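Local coordinates for ProQ/FinO domain-containing protein (Neisseria meningitidis, PDB 3MW6) that probably binds RNA, acting as an RNA chaperone of the FinO type, at residues K24-M29 with P60-A65; G88-L93 with G99-E104. All coordinates share one frame; numbering follows the deposited sequence.

Contact 1: K24-M29 with P60-A65; sequences KKQTEM and PQYDAA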
loop_
_atom_site.group_PDB
_atom_site.type_symbol
_atom_site.label_atom_id
_atom_site.label_comp_id
_atom_site.label_asym_id
_atom_site.label_seq_id
_atom_site.Cartn_x
_atom_site.Cartn_y
_atom_site.Cartn_z
ATOM N N LYS A 24 15.230 -10.827 -18.374
ATOM C CA LYS A 24 14.316 -11.867 -17.922
ATOM C C LYS A 24 15.006 -12.790 -16.910
ATOM O O LYS A 24 14.421 -13.182 -15.898
ATOM C CB LYS A 24 13.809 -12.685 -19.110
ATOM C CG LYS A 24 13.297 -14.057 -18.713
ATOM C CD LYS A 24 12.670 -14.788 -19.882
ATOM C CE LYS A 24 11.925 -16.025 -19.400
ATOM N NZ LYS A 24 11.000 -16.556 -20.440
ATOM N N LYS A 25 16.259 -13.132 -17.186
ATOM C CA LYS A 25 16.994 -14.019 -16.302
ATOM C C LYS A 25 17.385 -13.306 -15.004
ATOM O O LYS A 25 17.239 -13.875 -13.919
ATOM C CB LYS A 25 18.209 -14.612 -17.016
ATOM C CG LYS A 25 19.039 -15.567 -16.158
ATOM C CD LYS A 25 18.269 -16.829 -15.770
ATOM C CE LYS A 25 19.146 -17.744 -14.906
ATOM N NZ LYS A 25 18.555 -19.099 -14.678
ATOM N N GLN A 26 17.844 -12.055 -15.098
ATOM C CA GLN A 26 18.132 -11.290 -13.879
ATOM C C GLN A 26 16.895 -11.148 -12.974
ATOM O O GLN A 26 17.004 -11.188 -11.744
ATOM C CB GLN A 26 18.725 -9.906 -14.176
ATOM C CG GLN A 26 19.146 -9.210 -12.880
ATOM C CD GLN A 26 19.908 -7.910 -13.076
ATOM O OE1 GLN A 26 20.039 -7.123 -12.135
ATOM N NE2 GLN A 26 20.430 -7.680 -14.293
ATOM N N THR A 27 15.723 -10.994 -13.589
ATOM C CA THR A 27 14.461 -10.858 -12.846
ATOM C C THR A 27 14.050 -12.124 -12.078
ATOM O O THR A 27 13.596 -12.044 -10.938
ATOM C CB THR A 27 13.316 -10.419 -13.766
ATOM O OG1 THR A 27 13.675 -9.183 -14.395
ATOM C CG2 THR A 27 12.035 -10.226 -12.968
ATOM N N GLU A 28 14.208 -13.289 -12.692
ATOM C CA GLU A 28 13.980 -14.527 -11.971
ATOM C C GLU A 28 14.986 -14.668 -10.831
ATOM O O GLU A 28 14.624 -15.076 -9.730
ATOM C CB GLU A 28 14.077 -15.727 -12.904
ATOM C CG GLU A 28 12.884 -15.880 -13.813
ATOM C CD GLU A 28 13.206 -16.688 -15.049
ATOM O OE1 GLU A 28 14.338 -17.210 -15.131
ATOM O OE2 GLU A 28 12.334 -16.793 -15.941
HETATM N N MSE A 29 16.246 -14.327 -11.086
HETATM C CA MSE A 29 17.278 -14.504 -10.066
HETATM C C MSE A 29 16.995 -13.622 -8.851
HETATM O O MSE A 29 17.237 -14.032 -7.705
HETATM C CB MSE A 29 18.680 -14.196 -10.617
HETATM C CG MSE A 29 19.230 -15.184 -11.655
HETATM SE SE MSE A 29 20.711 -14.417 -12.705
HETATM C CE MSE A 29 22.124 -14.523 -11.341
ATOM N N PRO A 60 23.649 -5.106 -4.333
ATOM C CA PRO A 60 24.348 -4.328 -5.360
ATOM C C PRO A 60 24.664 -5.166 -6.603
ATOM O O PRO A 60 24.962 -4.607 -7.658
ATOM C CB PRO A 60 25.627 -3.868 -4.651
ATOM C CG PRO A 60 25.813 -4.837 -3.527
ATOM C CD PRO A 60 24.434 -5.239 -3.096
ATOM N N GLN A 61 24.571 -6.484 -6.484
ATOM C CA GLN A 61 24.859 -7.374 -7.614
ATOM C C GLN A 61 23.745 -7.408 -8.667
ATOM O O GLN A 61 23.813 -8.183 -9.621
ATOM C CB GLN A 61 25.172 -8.802 -7.133
ATOM C CG GLN A 61 23.993 -9.574 -6.556
ATOM C CD GLN A 61 23.717 -9.241 -5.097
ATOM O OE1 GLN A 61 23.740 -8.079 -4.688
ATOM N NE2 GLN A 61 23.461 -10.267 -4.306
ATOM N N TYR A 62 22.726 -6.569 -8.478
ATOM C CA TYR A 62 21.538 -6.567 -9.316
ATOM C C TYR A 62 21.128 -5.136 -9.648
ATOM O O TYR A 62 21.360 -4.220 -8.854
ATOM C CB TYR A 62 20.369 -7.272 -8.606
ATOM C CG TYR A 62 20.538 -8.760 -8.394
ATOM C CD1 TYR A 62 20.859 -9.608 -9.452
ATOM C CD2 TYR A 62 20.345 -9.323 -7.134
ATOM C CE1 TYR A 62 21.001 -10.988 -9.248
ATOM C CE2 TYR A 62 20.468 -10.685 -6.921
ATOM C CZ TYR A 62 20.798 -11.514 -7.976
ATOM O OH TYR A 62 20.920 -12.867 -7.744
ATOM N N ASP A 63 20.507 -4.955 -10.812
ATOM C CA ASP A 63 20.091 -3.631 -11.281
ATOM C C ASP A 63 18.925 -3.098 -10.473
ATOM O O ASP A 63 17.906 -3.782 -10.333
ATOM C CB ASP A 63 19.699 -3.689 -12.763
ATOM C CG ASP A 63 20.875 -4.042 -13.655
ATOM O OD1 ASP A 63 21.958 -3.457 -13.457
ATOM O OD2 ASP A 63 20.725 -4.902 -14.548
ATOM N N ALA A 64 19.074 -1.883 -9.945
ATOM C CA ALA A 64 18.017 -1.235 -9.160
ATOM C C ALA A 64 16.671 -1.257 -9.869
ATOM O O ALA A 64 15.631 -1.373 -9.231
ATOM C CB ALA A 64 18.393 0.204 -8.817
ATOM N N ALA A 65 16.681 -1.140 -11.191
ATOM C CA ALA A 65 15.418 -1.074 -11.914
ATOM C C ALA A 65 14.697 -2.412 -11.908
ATOM O O ALA A 65 13.476 -2.454 -11.829
ATOM C CB ALA A 65 15.618 -0.569 -13.353
#

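Contact 2: G88-L93 with G99-E104; sequences GKRFDL and GEVTPE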
loop_
_atom_site.group_PDB
_atom_site.type_symbol
_atom_site.label_atom_id
_atom_site.label_comp_id
_atom_site.label_asym_id
_atom_site.label_seq_id
_atom_site.Cartn_x
_atom_site.Cartn_y
_atom_site.Cartn_z
ATOM N N GLY A 88 -2.347 -4.331 10.711
ATOM C CA GLY A 88 -1.323 -4.428 11.750
ATOM C C GLY A 88 0.000 -3.841 11.293
ATOM O O GLY A 88 0.020 -2.995 10.401
ATOM N N LYS A 89 1.104 -4.310 11.874
ATOM C CA LYS A 89 2.422 -3.691 11.686
ATOM C C LYS A 89 3.051 -3.961 10.327
ATOM O O LYS A 89 2.771 -4.967 9.680
ATOM C CB LYS A 89 3.393 -4.189 12.765
ATOM C CG LYS A 89 3.049 -3.748 14.177
ATOM C CD LYS A 89 3.523 -2.338 14.374
ATOM C CE LYS A 89 3.297 -1.871 15.790
ATOM N NZ LYS A 89 3.871 -0.511 15.965
ATOM N N ARG A 90 3.920 -3.056 9.903
ATOM C CA ARG A 90 4.789 -3.324 8.774
ATOM C C ARG A 90 6.166 -3.780 9.252
ATOM O O ARG A 90 6.572 -3.491 10.380
ATOM C CB ARG A 90 4.912 -2.087 7.894
ATOM C CG ARG A 90 3.615 -1.668 7.247
ATOM C CD ARG A 90 3.792 -0.402 6.377
ATOM N NE ARG A 90 2.536 -0.115 5.704
ATOM C CZ ARG A 90 2.238 -0.553 4.489
ATOM N NH1 ARG A 90 3.112 -1.280 3.808
ATOM N NH2 ARG A 90 1.067 -0.274 3.958
ATOM N N PHE A 91 6.885 -4.485 8.385
ATOM C CA PHE A 91 8.131 -5.142 8.763
ATOM C C PHE A 91 9.278 -4.735 7.839
ATOM O O PHE A 91 9.078 -4.614 6.630
ATOM C CB PHE A 91 7.945 -6.663 8.707
ATOM C CG PHE A 91 7.008 -7.198 9.747
ATOM C CD1 PHE A 91 7.491 -7.897 10.842
ATOM C CD2 PHE A 91 5.636 -6.994 9.635
ATOM C CE1 PHE A 91 6.632 -8.386 11.817
ATOM C CE2 PHE A 91 4.769 -7.471 10.598
ATOM C CZ PHE A 91 5.268 -8.184 11.696
ATOM N N ASP A 92 10.476 -4.530 8.395
ATOM C CA ASP A 92 11.648 -4.195 7.571
ATOM C C ASP A 92 12.356 -5.465 7.107
ATOM O O ASP A 92 11.866 -6.570 7.374
ATOM C CB ASP A 92 12.604 -3.227 8.284
ATOM C CG ASP A 92 13.222 -3.817 9.544
ATOM O OD1 ASP A 92 13.670 -3.019 10.400
ATOM O OD2 ASP A 92 13.248 -5.063 9.694
ATOM N N LEU A 93 13.470 -5.321 6.392
ATOM C CA LEU A 93 14.202 -6.488 5.875
ATOM C C LEU A 93 14.628 -7.461 6.959
ATOM O O LEU A 93 14.857 -8.636 6.679
ATOM C CB LEU A 93 15.442 -6.072 5.076
ATOM C CG LEU A 93 15.135 -5.560 3.678
ATOM C CD1 LEU A 93 16.422 -5.367 2.857
ATOM C CD2 LEU A 93 14.183 -6.524 2.980
ATOM N N GLY A 99 6.714 0.808 11.403
ATOM C CA GLY A 99 5.513 1.449 10.903
ATOM C C GLY A 99 4.318 0.511 10.969
ATOM O O GLY A 99 4.383 -0.543 11.609
ATOM N N GLU A 100 3.230 0.885 10.302
ATOM C CA GLU A 100 2.028 0.054 10.273
ATOM C C GLU A 100 1.185 0.252 9.004
ATOM O O GLU A 100 1.480 1.116 8.170
ATOM C CB GLU A 100 1.166 0.296 11.513
ATOM C CG GLU A 100 0.966 1.769 11.868
ATOM C CD GLU A 100 2.069 2.312 12.784
ATOM O OE1 GLU A 100 2.503 1.584 13.710
ATOM O OE2 GLU A 100 2.495 3.473 12.583
ATOM N N VAL A 101 0.148 -0.571 8.856
ATOM C CA VAL A 101 -0.821 -0.378 7.795
ATOM C C VAL A 101 -1.848 0.592 8.337
ATOM O O VAL A 101 -2.419 0.346 9.385
ATOM C CB VAL A 101 -1.495 -1.697 7.382
ATOM C CG1 VAL A 101 -2.558 -1.446 6.275
ATOM C CG2 VAL A 101 -0.448 -2.680 6.882
ATOM N N THR A 102 -2.047 1.715 7.649
ATOM C CA THR A 102 -3.015 2.734 8.082
ATOM C C THR A 102 -4.439 2.261 7.834
ATOM O O THR A 102 -4.681 1.390 6.981
ATOM C CB THR A 102 -2.853 4.058 7.272
ATOM O OG1 THR A 102 -3.039 3.769 5.880
ATOM C CG2 THR A 102 -1.466 4.682 7.469
ATOM N N PRO A 103 -5.404 2.857 8.539
ATOM C CA PRO A 103 -6.799 2.500 8.241
ATOM C C PRO A 103 -7.156 2.687 6.770
ATOM O O PRO A 103 -7.854 1.834 6.222
ATOM C CB PRO A 103 -7.608 3.440 9.140
ATOM C CG PRO A 103 -6.677 3.737 10.289
ATOM C CD PRO A 103 -5.290 3.792 9.673
ATOM N N GLU A 104 -6.658 3.743 6.126
ATOM C CA GLU A 104 -6.977 3.971 4.716
ATOM C C GLU A 104 -6.394 2.894 3.802
ATOM O O GLU A 104 -7.083 2.392 2.912
ATOM C CB GLU A 104 -6.551 5.390 4.250
ATOM C CG GLU A 104 -6.293 5.498 2.737
ATOM C CD GLU A 104 -5.595 6.818 2.312
ATOM O OE1 GLU A 104 -6.084 7.911 2.656
ATOM O OE2 GLU A 104 -4.565 6.754 1.615
#

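Contact 1: K24-M29 with P60-A65
The Y62 ring meets Q26 at its edge, with OE1 of Q26 near the ring plane, while on one face CG of its own neighbour Q61 lies 3.6 Å above the plane, offset toward the rim. The two side chains, Q26 and Y62, slide past one another in opposite directions, with the amide and ring planes 35° apart. In this helical ProQ/FinO fold the pair shows how one amide can tie a helix to the turn that starts another: Q26 belongs to helix 23-37, and D63 is the N-cap residue of helix 64-76. The D63 side chain makes no capping bond; it turns instead to the glutamine. Both ends of the Q26 amide are engaged. OE1 accepts the backbone N of D63 at 2.6 Å, in a bond that is nearly straight at hydrogen and comes in close to the line of the amide C=O. NE2 donates to OD2 of D63 at 2.8 Å, but this bond is bent to 141° and reaches OD2 from above the carboxylate plane. NE2 also bonds to T20 O, so two acceptors fix the rotation of a buried amide. The Q26 chain can span the gap because CG stands opposite its backbone N (chi1 -174°) and the chain beyond is extended. L66 and I67 of helix 64-76 add apolar neighbours, touching Q26 and Y62 respectively. M29, a selenomethionine one turn along from Q26, crosses Y62 at about a right angle. Its CB lies 4.2 Å from CE1 of Y62, and that same CB is 3.9 Å from the phenol oxygen OH of Y62.

Contact 2: G88-L93 with G99-E104
In the beta hairpin of strands 89-91 and 97-100, K89 and E100 form an antiparallel non-hydrogen-bonded pair, and backbone bonds lie to either side of it. V101 N donates to G88 O at 2.9 Å, and R90 N donates to G99 O at 3.1 Å. The side chains of K89 and E100 run side by side in the same direction, and their ends form a weak salt bridge in which K89 NZ is 3.4 Å from E100 OE1. K89 bends at chi2 (-80°), which lays its CD against G99 O. R90 works on the buried side, where the two-stranded hairpin of the ProQ/FinO domain backs onto helix 78-86 through Y80 and L84. Its chain, extended from CG to NE, runs along the E100 carbonyl, with CG of R90 3.6 Å from E100 C, and NE donates to E100 O at 3.0 Å. The oxygen lies in the guanidinium plane, yet NE stands well above the carbonyl plane, 62° out of it. The rest of the guanidinium is also held, NH1 by L47 O and NH2 by a salt bridge to E105, with E104 of the second subunit a further partner. V101 covers one guanidinium face, its CG2 4.1 Å from NH2 of R90.

How the contacts relate
Contacts 1 and 2 follow one another along the chain and lie on opposite sides of its centre, with their own centres 27 Å apart and their nearest atoms about 10 Å apart, so neither touches the other. Together they illustrate a shared principle: a long, buried polar side chain joins two elements by bonding to backbone. The direction of that side-chain bond differs: across contact 1 it is accepted by Q26 OE1, and across contact 2 it is donated by R90 NE. They also differ in the assembly. The second subunit does not touch contact 1, whereas residues of contact 2 reach it, through R90 and E104 salt bridges between the two copies.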